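Local atomic coordinates of glucosamine kinase (Streptacidiphilus jiangxiensis, PDB entry 6HWJ), a protein that catalyses the magnesium- and ATP-dependent phosphorylation of D-glucosamine to D-glucosamine 6-phosphate and, to a lesser extent, also acts on glucose. Residues 14-19 against 58-63; 33-38 against 48-53; 255-260 against 405-410; 401-406 against 426-431. One frame throughout, in Å; residues are numbered along the deposited sequence.

Contact 1: residues 14-19 against 58-63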
loop_
_atom_site.group_PDB
_atom_site.type_symbol
_atom_site.label_atom_id
_atom_site.label_comp_id
_atom_site.label_asym_id
_atom_site.label_seq_id
_atom_site.Cartn_x
_atom_site.Cartn_y
_atom_site.Cartn_z
ATOM N N PRO A 14 2.814 -26.703 -16.662
ATOM C CA PRO A 14 2.034 -25.542 -16.193
ATOM C C PRO A 14 2.565 -24.918 -14.914
ATOM O O PRO A 14 2.257 -23.741 -14.643
ATOM C CB PRO A 14 0.628 -26.120 -15.982
ATOM C CG PRO A 14 0.559 -27.286 -16.898
ATOM C CD PRO A 14 1.951 -27.872 -16.936
ATOM N N ALA A 15 3.353 -25.653 -14.120
ATOM C CA ALA A 15 3.960 -25.070 -12.922
ATOM C C ALA A 15 4.939 -23.948 -13.242
ATOM O O ALA A 15 5.408 -23.270 -12.320
ATOM C CB ALA A 15 4.688 -26.168 -12.124
ATOM N N LEU A 16 5.256 -23.743 -14.527
ATOM C CA LEU A 16 6.111 -22.640 -14.934
ATOM C C LEU A 16 5.677 -21.321 -14.304
ATOM O O LEU A 16 6.520 -20.505 -13.925
ATOM C CB LEU A 16 6.087 -22.530 -16.457
ATOM C CG LEU A 16 6.937 -21.444 -17.123
ATOM C CD1 LEU A 16 8.419 -21.774 -17.000
ATOM C CD2 LEU A 16 6.532 -21.308 -18.578
ATOM N N VAL A 17 4.363 -21.088 -14.181
ATOM C CA VAL A 17 3.897 -19.774 -13.741
ATOM C C VAL A 17 4.040 -19.551 -12.239
ATOM O O VAL A 17 3.781 -18.433 -11.766
ATOM C CB VAL A 17 2.416 -19.529 -14.120
ATOM C CG1 VAL A 17 2.180 -19.728 -15.623
ATOM C CG2 VAL A 17 1.509 -20.439 -13.321
ATOM N N LEU A 18 4.478 -20.578 -11.458
ATOM C CA LEU A 18 4.466 -20.460 -9.992
ATOM C C LEU A 18 5.837 -20.070 -9.444
ATOM O O LEU A 18 6.842 -20.749 -9.744
ATOM C CB LEU A 18 4.030 -21.786 -9.368
ATOM C CG LEU A 18 2.591 -22.212 -9.649
ATOM C CD1 LEU A 18 2.314 -23.595 -9.063
ATOM C CD2 LEU A 18 1.602 -21.209 -9.097
ATOM N N PRO A 19 5.928 -19.025 -8.613
ATOM C CA PRO A 19 7.232 -18.694 -8.013
ATOM C C PRO A 19 7.821 -19.822 -7.182
ATOM O O PRO A 19 9.032 -20.086 -7.268
ATOM C CB PRO A 19 6.917 -17.466 -7.143
ATOM C CG PRO A 19 5.681 -16.901 -7.710
ATOM C CD PRO A 19 4.887 -18.065 -8.212
ATOM N N TRP A 58 -0.742 -14.528 -15.623
ATOM C CA TRP A 58 0.430 -14.522 -14.770
ATOM C C TRP A 58 1.565 -13.724 -15.402
ATOM O O TRP A 58 1.775 -13.790 -16.612
ATOM C CB TRP A 58 0.946 -15.962 -14.527
ATOM C CG TRP A 58 -0.103 -16.937 -14.081
ATOM C CD1 TRP A 58 -1.031 -17.576 -14.871
ATOM C CD2 TRP A 58 -0.320 -17.400 -12.750
ATOM N NE1 TRP A 58 -1.801 -18.411 -14.103
ATOM C CE2 TRP A 58 -1.392 -18.314 -12.796
ATOM C CE3 TRP A 58 0.278 -17.118 -11.516
ATOM C CZ2 TRP A 58 -1.885 -18.950 -11.651
ATOM C CZ3 TRP A 58 -0.206 -17.766 -10.383
ATOM C CH2 TRP A 58 -1.271 -18.661 -10.459
ATOM N N THR A 59 2.308 -13.004 -14.576
ATOM C CA THR A 59 3.597 -12.441 -14.973
ATOM C C THR A 59 4.652 -13.487 -14.672
ATOM O O THR A 59 4.757 -13.942 -13.530
ATOM C CB THR A 59 3.926 -11.154 -14.222
ATOM O OG1 THR A 59 2.892 -10.197 -14.443
ATOM C CG2 THR A 59 5.280 -10.569 -14.681
ATOM N N VAL A 60 5.438 -13.852 -15.679
ATOM C CA VAL A 60 6.438 -14.892 -15.479
ATOM C C VAL A 60 7.790 -14.411 -15.979
ATOM O O VAL A 60 7.943 -14.195 -17.192
ATOM C CB VAL A 60 6.042 -16.197 -16.193
ATOM C CG1 VAL A 60 7.004 -17.297 -15.767
ATOM C CG2 VAL A 60 4.594 -16.580 -15.873
ATOM N N PRO A 61 8.790 -14.237 -15.103
ATOM C CA PRO A 61 10.151 -14.042 -15.597
ATOM C C PRO A 61 10.672 -15.356 -16.137
ATOM O O PRO A 61 10.625 -16.381 -15.454
ATOM C CB PRO A 61 10.928 -13.577 -14.351
ATOM C CG PRO A 61 10.218 -14.259 -13.219
ATOM C CD PRO A 61 8.746 -14.332 -13.628
ATOM N N LEU A 62 11.152 -15.332 -17.373
ATOM C CA LEU A 62 11.499 -16.545 -18.081
ATOM C C LEU A 62 12.973 -16.564 -18.455
ATOM O O LEU A 62 13.584 -15.529 -18.760
ATOM C CB LEU A 62 10.658 -16.699 -19.358
ATOM C CG LEU A 62 9.170 -16.920 -19.116
ATOM C CD1 LEU A 62 8.410 -16.564 -20.390
ATOM C CD2 LEU A 62 8.877 -18.355 -18.700
ATOM N N VAL A 63 13.525 -17.767 -18.463
ATOM C CA VAL A 63 14.898 -17.987 -18.917
ATOM C C VAL A 63 14.934 -19.279 -19.715
ATOM O O VAL A 63 14.393 -20.312 -19.291
ATOM C CB VAL A 63 15.885 -18.029 -17.736
ATOM C CG1 VAL A 63 15.633 -19.256 -16.884
ATOM C CG2 VAL A 63 17.329 -17.996 -18.247
HETATM O O HOH W 1 5.440 -16.183 -12.165
#
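Val17 and Trp58 carry this contact, in which a single 3-10 turn, 14-17, from the loop between helix 5-11 and strand 34-42 packs on strand 57-65 of the N-terminal antiparallel sheet. The main interaction is CH-pi: Val17 CG2 stands over one face of the indole, 3.7 Å from the centroid of the five-membered ring and 15° off its normal. CG2 sits between the backbone N and the carbonyl carbon (chi1 of CG1 -55°), which presents it to the ring, while CB and CG1 reach toward Trp58 CG. Leu18 CD2 adds an oblique contact at the six-membered end, 4.1 Å from Trp58 CH2. The indole NE1 is bonded to Ser52 OG, and Arg137 makes a cation-pi contact with the ring.

The rest of the direct contact is mostly aliphatic. Val17 CG1 meets Val60 CG2 at 4.0 Å, Val60 CG1 touches Leu16 O, and Leu16 and Leu62 cross at about a right angle, with Leu62 CD2 reaching both methyls of Leu16. All six touching residues are buried. No direct hydrogen bond joins the segments; a water hydrogen-bonds to both backbones instead, 2.8 Å from Val17 O and 2.7 Å from Thr59 O.

Contact 2: residues 33-38 against 48-53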
loop_
_atom_site.group_PDB
_atom_site.type_symbol
_atom_site.label_atom_id
_atom_site.label_comp_id
_atom_site.label_asym_id
_atom_site.label_seq_id
_atom_site.Cartn_x
_atom_site.Cartn_y
_atom_site.Cartn_z
ATOM N N LEU A 33 -0.406 -24.147 -21.058
ATOM C CA LEU A 33 -0.212 -22.718 -20.952
ATOM C C LEU A 33 -0.251 -22.065 -22.333
ATOM O O LEU A 33 0.012 -22.698 -23.351
ATOM C CB LEU A 33 1.134 -22.406 -20.296
ATOM C CG LEU A 33 1.453 -23.011 -18.928
ATOM C CD1 LEU A 33 2.836 -22.517 -18.461
ATOM C CD2 LEU A 33 0.389 -22.632 -17.902
ATOM N N ARG A 34 -0.573 -20.779 -22.349
ATOM C CA ARG A 34 -0.551 -19.989 -23.572
ATOM C C ARG A 34 0.151 -18.666 -23.300
ATOM O O ARG A 34 -0.166 -17.974 -22.327
ATOM C CB ARG A 34 -1.969 -19.729 -24.099
ATOM C CG ARG A 34 -1.999 -19.128 -25.500
ATOM C CD ARG A 34 -3.422 -18.830 -25.957
ATOM N NE ARG A 34 -4.013 -17.731 -25.198
ATOM C CZ ARG A 34 -5.273 -17.326 -25.322
ATOM N NH1 ARG A 34 -5.718 -16.313 -24.590
ATOM N NH2 ARG A 34 -6.087 -17.931 -26.177
ATOM N N LEU A 35 1.084 -18.309 -24.165
ATOM C CA LEU A 35 1.817 -17.062 -24.041
ATOM C C LEU A 35 1.020 -15.948 -24.717
ATOM O O LEU A 35 0.787 -15.991 -25.927
ATOM C CB LEU A 35 3.203 -17.201 -24.656
ATOM C CG LEU A 35 4.163 -16.025 -24.527
ATOM C CD1 LEU A 35 4.403 -15.685 -23.050
ATOM C CD2 LEU A 35 5.486 -16.359 -25.219
ATOM N N ASP A 36 0.595 -14.961 -23.929
ATOM C CA ASP A 36 -0.175 -13.838 -24.455
ATOM C C ASP A 36 0.709 -12.681 -24.899
ATOM O O ASP A 36 0.341 -11.937 -25.821
ATOM C CB ASP A 36 -1.165 -13.333 -23.403
ATOM C CG ASP A 36 -2.412 -14.198 -23.304
ATOM O OD1 ASP A 36 -2.632 -15.056 -24.187
ATOM O OD2 ASP A 36 -3.174 -14.016 -22.337
ATOM N N ALA A 37 1.858 -12.492 -24.254
ATOM C CA ALA A 37 2.743 -11.381 -24.585
ATOM C C ALA A 37 4.113 -11.700 -24.027
ATOM O O ALA A 37 4.235 -12.389 -23.010
ATOM C CB ALA A 37 2.215 -10.055 -24.009
ATOM N N LEU A 38 5.146 -11.170 -24.687
ATOM C CA LEU A 38 6.527 -11.535 -24.373
ATOM C C LEU A 38 7.427 -10.333 -24.620
ATOM O O LEU A 38 7.478 -9.808 -25.740
ATOM C CB LEU A 38 6.948 -12.726 -25.233
ATOM C CG LEU A 38 8.264 -13.458 -24.932
ATOM C CD1 LEU A 38 9.473 -12.567 -25.223
ATOM C CD2 LEU A 38 8.261 -13.948 -23.494
ATOM N N GLY A 48 7.209 -12.875 -19.579
ATOM C CA GLY A 48 6.049 -13.412 -20.243
ATOM C C GLY A 48 4.795 -13.046 -19.468
ATOM O O GLY A 48 4.818 -12.974 -18.239
ATOM N N VAL A 49 3.725 -12.783 -20.202
ATOM C CA VAL A 49 2.369 -12.746 -19.677
ATOM C C VAL A 49 1.707 -14.030 -20.147
ATOM O O VAL A 49 1.489 -14.222 -21.349
ATOM C CB VAL A 49 1.610 -11.505 -20.158
ATOM C CG1 VAL A 49 0.170 -11.564 -19.689
ATOM C CG2 VAL A 49 2.306 -10.236 -19.655
ATOM N N VAL A 50 1.447 -14.937 -19.212
ATOM C CA VAL A 50 1.063 -16.305 -19.522
ATOM C C VAL A 50 -0.330 -16.552 -18.971
ATOM O O VAL A 50 -0.675 -16.095 -17.875
ATOM C CB VAL A 50 2.071 -17.324 -18.965
ATOM C CG1 VAL A 50 1.688 -18.743 -19.326
ATOM C CG2 VAL A 50 3.474 -16.992 -19.485
ATOM N N ARG A 51 -1.124 -17.266 -19.746
ATOM C CA ARG A 51 -2.465 -17.685 -19.346
ATOM C C ARG A 51 -2.465 -19.185 -19.108
ATOM O O ARG A 51 -2.045 -19.959 -19.981
ATOM C CB ARG A 51 -3.471 -17.291 -20.424
ATOM C CG ARG A 51 -4.909 -17.320 -20.010
ATOM C CD ARG A 51 -5.806 -16.923 -21.188
ATOM N NE ARG A 51 -5.508 -15.574 -21.673
ATOM C CZ ARG A 51 -6.274 -14.502 -21.455
ATOM N NH1 ARG A 51 -7.402 -14.602 -20.758
ATOM N NH2 ARG A 51 -5.911 -13.326 -21.945
ATOM N N SER A 52 -2.912 -19.598 -17.925
ATOM C CA SER A 52 -3.179 -21.005 -17.706
ATOM C C SER A 52 -4.562 -21.366 -18.288
ATOM O O SER A 52 -5.357 -20.500 -18.670
ATOM C CB SER A 52 -3.088 -21.334 -16.215
ATOM O OG SER A 52 -3.666 -20.322 -15.413
ATOM N N ALA A 53 -4.831 -22.664 -18.380
ATOM C CA ALA A 53 -6.028 -23.139 -19.070
ATOM C C ALA A 53 -7.316 -22.723 -18.378
ATOM O O ALA A 53 -8.393 -22.837 -18.978
ATOM C CB ALA A 53 -5.984 -24.672 -19.211
#
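A classic beta bulge sets two residues, Asp36 and Ala37, against the single Val49 of the other strand and shifts the pairing by one. Val49 O accepts from Asp36 N at 2.8 Å and, weakly, from Ala37 N at 3.4 Å; Val49 N returns a bond to Ala37 O. The extra residue turns the Asp36 side chain toward the opposite strand, where Arg51 grips it side-on. Both NE and NH2 of Arg51 donate to the one oxygen OD2, at 2.9 Å from NE and 2.8 Å from NH2. NE uses the syn lone pair, whereas NH2 comes from above the carboxylate plane. The other oxygen, OD1, accepts from Arg34 NE at 3.2 Å, met nearly along its C-O axis.

The two arginines run alongside each other in the same direction, their guanidinium planes 70° apart. Arg34 NH1 comes within 3.0 Å of Arg51 NE, two donors that cannot bond each other; the Asp36 carboxylate that both share probably offsets the repulsion. The whole forms a salt-bridge network on one face of the beta hairpin of strands 34-42 and 45-51, at the margin of the N-terminal antiparallel sheet. Before the bulge, Arg34 and Arg51 are a hydrogen-bonded antiparallel pair, joined in both directions through their backbones.

The other face is apolar. Leu35 CD1 meets Val50 CG2, and Leu33 CB lies 3.8 Å from Val50 CG1; Val9 and Trp5 of helix 5-11 cover this side. Near the turn Leu38 CD2 rests 4.0 Å from Gly48 CA, and Ala37 O also receives a CA-H contact from Gly48.

Contact 3: residues 255-260 against 405-410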
loop_
_atom_site.group_PDB
_atom_site.type_symbol
_atom_site.label_atom_id
_atom_site.label_comp_id
_atom_site.label_asym_id
_atom_site.label_seq_id
_atom_site.Cartn_x
_atom_site.Cartn_y
_atom_site.Cartn_z
ATOM N N GLU A 255 -22.588 -1.387 7.761
ATOM C CA GLU A 255 -22.471 -2.840 7.815
ATOM C C GLU A 255 -21.267 -3.267 8.652
ATOM O O GLU A 255 -21.363 -4.190 9.465
ATOM C CB GLU A 255 -22.370 -3.414 6.402
ATOM C CG GLU A 255 -23.684 -3.334 5.629
ATOM C CD GLU A 255 -23.601 -3.977 4.262
ATOM O OE1 GLU A 255 -22.501 -4.442 3.889
ATOM O OE2 GLU A 255 -24.638 -4.020 3.560
ATOM N N GLU A 256 -20.116 -2.613 8.460
ATOM C CA GLU A 256 -18.952 -2.940 9.270
ATOM C C GLU A 256 -19.210 -2.645 10.742
ATOM O O GLU A 256 -18.824 -3.428 11.626
ATOM C CB GLU A 256 -17.734 -2.169 8.764
ATOM C CG GLU A 256 -17.309 -2.545 7.355
ATOM C CD GLU A 256 -16.223 -1.634 6.810
ATOM O OE1 GLU A 256 -16.025 -0.538 7.377
ATOM O OE2 GLU A 256 -15.567 -2.009 5.812
ATOM N N LEU A 257 -19.856 -1.518 11.029
ATOM C CA LEU A 257 -20.233 -1.206 12.403
ATOM C C LEU A 257 -21.125 -2.302 12.983
ATOM O O LEU A 257 -20.899 -2.781 14.101
ATOM C CB LEU A 257 -20.935 0.160 12.439
ATOM C CG LEU A 257 -21.468 0.619 13.790
ATOM C CD1 LEU A 257 -20.365 0.692 14.831
ATOM C CD2 LEU A 257 -22.154 1.964 13.641
ATOM N N ASP A 258 -22.152 -2.711 12.232
ATOM C CA ASP A 258 -23.032 -3.775 12.710
ATOM C C ASP A 258 -22.246 -5.052 12.999
ATOM O O ASP A 258 -22.464 -5.704 14.029
ATOM C CB ASP A 258 -24.137 -4.039 11.692
ATOM C CG ASP A 258 -25.137 -2.907 11.618
ATOM O OD1 ASP A 258 -25.240 -2.134 12.593
ATOM O OD2 ASP A 258 -25.827 -2.788 10.583
ATOM N N GLU A 259 -21.316 -5.416 12.117
ATOM C CA GLU A 259 -20.530 -6.623 12.348
ATOM C C GLU A 259 -19.699 -6.497 13.619
ATOM O O GLU A 259 -19.639 -7.428 14.433
ATOM C CB GLU A 259 -19.640 -6.921 11.146
ATOM C CG GLU A 259 -18.953 -8.277 11.226
ATOM C CD GLU A 259 -18.049 -8.547 10.038
ATOM O OE1 GLU A 259 -18.258 -7.928 8.973
ATOM O OE2 GLU A 259 -17.120 -9.372 10.176
ATOM N N ALA A 260 -19.026 -5.351 13.803
ATOM C CA ALA A 260 -18.234 -5.152 15.012
ATOM C C ALA A 260 -19.102 -5.220 16.260
ATOM O O ALA A 260 -18.728 -5.860 17.245
ATOM C CB ALA A 260 -17.500 -3.813 14.947
ATOM N N GLN A 405 -12.275 3.953 10.585
ATOM C CA GLN A 405 -10.958 3.358 10.780
ATOM C C GLN A 405 -10.917 2.584 12.089
ATOM O O GLN A 405 -10.436 1.446 12.138
ATOM C CB GLN A 405 -9.873 4.430 10.768
ATOM C CG GLN A 405 -9.592 5.060 9.428
ATOM C CD GLN A 405 -8.742 4.177 8.522
ATOM O OE1 GLN A 405 -8.215 3.142 8.949
ATOM N NE2 GLN A 405 -8.609 4.587 7.266
ATOM N N GLU A 406 -11.426 3.193 13.169
ATOM C CA GLU A 406 -11.409 2.522 14.470
ATOM C C GLU A 406 -12.278 1.270 14.454
ATOM O O GLU A 406 -11.914 0.241 15.044
ATOM C CB GLU A 406 -11.863 3.495 15.566
ATOM C CG GLU A 406 -11.036 4.776 15.644
ATOM C CD GLU A 406 -9.561 4.509 15.978
ATOM O OE1 GLU A 406 -9.256 3.420 16.481
ATOM O OE2 GLU A 406 -8.709 5.388 15.735
ATOM N N VAL A 407 -13.423 1.319 13.754
ATOM C CA VAL A 407 -14.260 0.138 13.639
ATOM C C VAL A 407 -13.527 -0.986 12.913
ATOM O O VAL A 407 -13.699 -2.169 13.245
ATOM C CB VAL A 407 -15.581 0.491 12.930
ATOM C CG1 VAL A 407 -16.404 -0.757 12.675
ATOM C CG2 VAL A 407 -16.365 1.512 13.757
ATOM N N ARG A 408 -12.713 -0.645 11.915
ATOM C CA ARG A 408 -11.919 -1.665 11.232
ATOM C C ARG A 408 -10.966 -2.367 12.195
ATOM O O ARG A 408 -10.638 -3.541 11.996
ATOM C CB ARG A 408 -11.117 -1.050 10.077
ATOM C CG ARG A 408 -11.933 -0.626 8.863
ATOM C CD ARG A 408 -12.690 -1.782 8.229
ATOM N NE ARG A 408 -11.858 -2.967 8.040
ATOM C CZ ARG A 408 -12.272 -4.088 7.453
ATOM N NH1 ARG A 408 -11.448 -5.114 7.331
ATOM N NH2 ARG A 408 -13.510 -4.179 6.982
ATOM N N GLU A 409 -10.483 -1.656 13.222
ATOM C CA GLU A 409 -9.553 -2.265 14.163
ATOM C C GLU A 409 -10.252 -3.317 15.009
ATOM O O GLU A 409 -9.654 -4.356 15.322
ATOM C CB GLU A 409 -8.909 -1.194 15.055
ATOM C CG GLU A 409 -8.156 -0.145 14.281
ATOM C CD GLU A 409 -6.923 -0.696 13.571
ATOM O OE1 GLU A 409 -6.435 -1.781 13.931
ATOM O OE2 GLU A 409 -6.426 -0.031 12.645
ATOM N N TYR A 410 -11.525 -3.076 15.365
ATOM C CA TYR A 410 -12.307 -4.105 16.037
ATOM C C TYR A 410 -12.407 -5.368 15.188
ATOM O O TYR A 410 -12.297 -6.496 15.703
ATOM C CB TYR A 410 -13.726 -3.618 16.343
ATOM C CG TYR A 410 -13.873 -2.588 17.429
ATOM C CD1 TYR A 410 -13.702 -2.925 18.759
ATOM C CD2 TYR A 410 -14.264 -1.289 17.124
ATOM C CE1 TYR A 410 -13.883 -1.982 19.761
ATOM C CE2 TYR A 410 -14.458 -0.348 18.113
ATOM C CZ TYR A 410 -14.276 -0.696 19.427
ATOM O OH TYR A 410 -14.469 0.251 20.404
#
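Val407 turns its CG1 methyl into the surface of helix 243-263, opening a run of contacts along helix 398-416; the axes of segments 255-260 and 405-410 cross at 39° and approach to 9.2 Å. CG1 is anti to the backbone N (chi1 174°). It lies 3.8 Å from Glu256 O and also touches Leu257 CA and Ala260 CB, so it meets backbone as well as side chain. Its other methyl, CG2, meets Leu257 CD1 more loosely. Next, Arg408 bends at chi2 and chi3 and brings its NH2 to Glu256, whose chain reaches out extended beyond CG. NH2 donates a weak bond of 3.2 Å to Glu256 OE2, which lies at the guanidinium edge; the carboxylate and guanidinium planes are 61° apart. Glu409, which binds D-glucosamine, has its carboxylate bonded to Trp420. One turn beyond Val407, Tyr410 CB packs on Ala260 CB at 4.0 Å.

All six residues 405-410 belong to the inferred substrate specificity determinant motif. The apolar contacts of Val407, Leu257, Ala260 and Tyr410 hold the helices together, while the long, weak Glu256-Arg408 pair probably adds little more, on a helix that also carries the sugar-binding Glu409.

Contact 4: residues 401-406 against 426-431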
loop_
_atom_site.group_PDB
_atom_site.type_symbol
_atom_site.label_atom_id
_atom_site.label_comp_id
_atom_site.label_asym_id
_atom_site.label_seq_id
_atom_site.Cartn_x
_atom_site.Cartn_y
_atom_site.Cartn_z
ATOM N N LEU A 401 -14.773 9.247 8.585
ATOM C CA LEU A 401 -13.770 8.289 8.133
ATOM C C LEU A 401 -12.891 7.809 9.285
ATOM O O LEU A 401 -12.462 6.645 9.303
ATOM C CB LEU A 401 -12.913 8.900 7.035
ATOM C CG LEU A 401 -13.559 9.197 5.687
ATOM C CD1 LEU A 401 -12.488 9.594 4.660
ATOM C CD2 LEU A 401 -14.372 8.004 5.180
ATOM N N ARG A 402 -12.605 8.674 10.256
ATOM C CA ARG A 402 -11.817 8.231 11.402
ATOM C C ARG A 402 -12.575 7.185 12.208
ATOM O O ARG A 402 -12.020 6.140 12.569
ATOM C CB ARG A 402 -11.425 9.423 12.274
ATOM C CG ARG A 402 -10.712 9.038 13.554
ATOM C CD ARG A 402 -9.375 8.309 13.284
ATOM N NE ARG A 402 -8.763 7.875 14.536
ATOM C CZ ARG A 402 -8.005 8.656 15.308
ATOM N NH1 ARG A 402 -7.521 8.185 16.445
ATOM N NH2 ARG A 402 -7.724 9.894 14.935
ATOM N N TYR A 403 -13.862 7.436 12.483
ATOM C CA TYR A 403 -14.650 6.447 13.192
ATOM C C TYR A 403 -14.585 5.110 12.466
ATOM O O TYR A 403 -14.404 4.065 13.091
ATOM C CB TYR A 403 -16.103 6.925 13.337
ATOM C CG TYR A 403 -16.325 8.033 14.358
ATOM C CD1 TYR A 403 -15.287 8.507 15.152
ATOM C CD2 TYR A 403 -17.588 8.590 14.539
ATOM C CE1 TYR A 403 -15.504 9.516 16.092
ATOM C CE2 TYR A 403 -17.809 9.582 15.474
ATOM C CZ TYR A 403 -16.757 10.046 16.245
ATOM O OH TYR A 403 -16.980 11.050 17.175
ATOM N N ALA A 404 -14.729 5.126 11.135
ATOM C CA ALA A 404 -14.709 3.884 10.368
ATOM C C ALA A 404 -13.355 3.183 10.483
ATOM O O ALA A 404 -13.287 1.948 10.468
ATOM C CB ALA A 404 -15.029 4.177 8.906
ATOM N N GLN A 405 -12.275 3.953 10.585
ATOM C CA GLN A 405 -10.958 3.358 10.780
ATOM C C GLN A 405 -10.917 2.584 12.089
ATOM O O GLN A 405 -10.436 1.446 12.138
ATOM C CB GLN A 405 -9.873 4.430 10.768
ATOM C CG GLN A 405 -9.592 5.060 9.428
ATOM C CD GLN A 405 -8.742 4.177 8.522
ATOM O OE1 GLN A 405 -8.215 3.142 8.949
ATOM N NE2 GLN A 405 -8.609 4.587 7.266
ATOM N N GLU A 406 -11.426 3.193 13.169
ATOM C CA GLU A 406 -11.409 2.522 14.470
ATOM C C GLU A 406 -12.278 1.270 14.454
ATOM O O GLU A 406 -11.914 0.241 15.044
ATOM C CB GLU A 406 -11.863 3.495 15.566
ATOM C CG GLU A 406 -11.036 4.776 15.644
ATOM C CD GLU A 406 -9.561 4.509 15.978
ATOM O OE1 GLU A 406 -9.256 3.420 16.481
ATOM O OE2 GLU A 406 -8.709 5.388 15.735
ATOM N N LEU A 426 -9.756 2.466 23.438
ATOM C CA LEU A 426 -9.134 3.636 24.051
ATOM C C LEU A 426 -9.103 4.806 23.075
ATOM O O LEU A 426 -9.298 5.951 23.477
ATOM C CB LEU A 426 -7.733 3.286 24.541
ATOM C CG LEU A 426 -7.714 2.212 25.642
ATOM C CD1 LEU A 426 -6.288 1.821 26.020
ATOM C CD2 LEU A 426 -8.492 2.661 26.884
ATOM N N SER A 427 -8.886 4.537 21.783
ATOM C CA SER A 427 -8.911 5.604 20.788
ATOM C C SER A 427 -10.266 6.301 20.769
ATOM O O SER A 427 -10.351 7.532 20.858
ATOM C CB SER A 427 -8.599 5.038 19.400
ATOM O OG SER A 427 -7.385 4.343 19.394
ATOM N N LEU A 428 -11.354 5.517 20.663
ATOM C CA LEU A 428 -12.690 6.097 20.601
ATOM C C LEU A 428 -13.078 6.749 21.916
ATOM O O LEU A 428 -13.834 7.726 21.918
ATOM C CB LEU A 428 -13.735 5.047 20.230
ATOM C CG LEU A 428 -13.728 4.594 18.773
ATOM C CD1 LEU A 428 -14.598 3.360 18.598
ATOM C CD2 LEU A 428 -14.204 5.712 17.855
ATOM N N THR A 429 -12.593 6.213 23.037
ATOM C CA THR A 429 -12.831 6.844 24.328
ATOM C C THR A 429 -12.346 8.288 24.325
ATOM O O THR A 429 -13.035 9.171 24.837
ATOM C CB THR A 429 -12.156 6.047 25.449
ATOM O OG1 THR A 429 -12.786 4.761 25.573
ATOM C CG2 THR A 429 -12.280 6.794 26.781
ATOM N N ASP A 430 -11.181 8.550 23.733
ATOM C CA ASP A 430 -10.666 9.911 23.652
ATOM C C ASP A 430 -11.252 10.703 22.483
ATOM O O ASP A 430 -11.301 11.932 22.560
ATOM C CB ASP A 430 -9.127 9.891 23.544
ATOM C CG ASP A 430 -8.449 9.563 24.866
ATOM O OD1 ASP A 430 -9.144 9.491 25.912
ATOM O OD2 ASP A 430 -7.206 9.392 24.878
ATOM N N LEU A 431 -11.721 10.036 21.423
ATOM C CA LEU A 431 -12.264 10.745 20.264
ATOM C C LEU A 431 -13.683 11.248 20.508
ATOM O O LEU A 431 -14.027 12.381 20.143
ATOM C CB LEU A 431 -12.268 9.832 19.040
ATOM C CG LEU A 431 -10.956 9.550 18.321
ATOM C CD1 LEU A 431 -11.153 8.392 17.358
ATOM C CD2 LEU A 431 -10.470 10.786 17.601
HETATM O O HOH W 2 -14.944 12.850 17.617
#
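Segments 401-406 and 426-431, on helices 398-416 and 422-431, run nearly antiparallel, at 155°, with axes 10.5 Å apart. Leu431 lays CD1 over one face of the Arg402 guanidinium, 3.5 Å above the plane and displaced from the centre of the group, the two side chains lying crosswise. The guanidinium is held from within its own helix: NE and NH1 both donate to Glu406 OE2, which lies in the guanidinium plane. NE, at 2.8 Å, meets the anti lone pair of OE2; NH1, at 3.1 Å, comes on the same anti side but 30° out of the carboxylate plane. Asp347 and Gln373 bind its NH1 and NH2 ends, so the buried charge is probably well compensated.

Glu406 bends at chi2 (-62°) and sets its carboxylate against Ser427, OE1 lying 3.4 Å from Ser427 CB without a hydrogen bond between the residues; OE1 is bonded to His348. Lower on the same side chain, Glu406 CB packs 3.9 Å from Leu428 CG as the two run past one another in opposite senses. Tyr403 meets Leu428 CD2 obliquely, and a water links Tyr403 OH to Leu431 O. Antiparallel helices packed in this way, leucines against a guanidinium face and the methylenes of Glu406, form part of the helical C-terminal region, where helix 398-416 bears much of the inferred substrate specificity motif.

How the contacts relate
From the N terminus, the 3-10 turn after helix 5-11 opens the loop that contact 1 closes on strand 57-65. Contact 2, the hairpin pairing, lies wholly within that loop. The two touch: Trp58 N and Val60 N probably bond to Val50 O and Gly48 O, making strands 45-51 and 57-65 neighbours in one sheet. Contact 3 then closes a long loop of 144 residues, bringing helix 243-263 to helix 398-416. Contact 4 starts from the same helix, sharing Gln405 and Glu406, and turns the chain back through helix 422-431. Contacts 1 and 2 tie up the N-terminal sheet, contacts 3 and 4 the C-terminal helices; contacts 1 and 4 lie on opposite sides of the chain's centre, about 44 Å apart between centres.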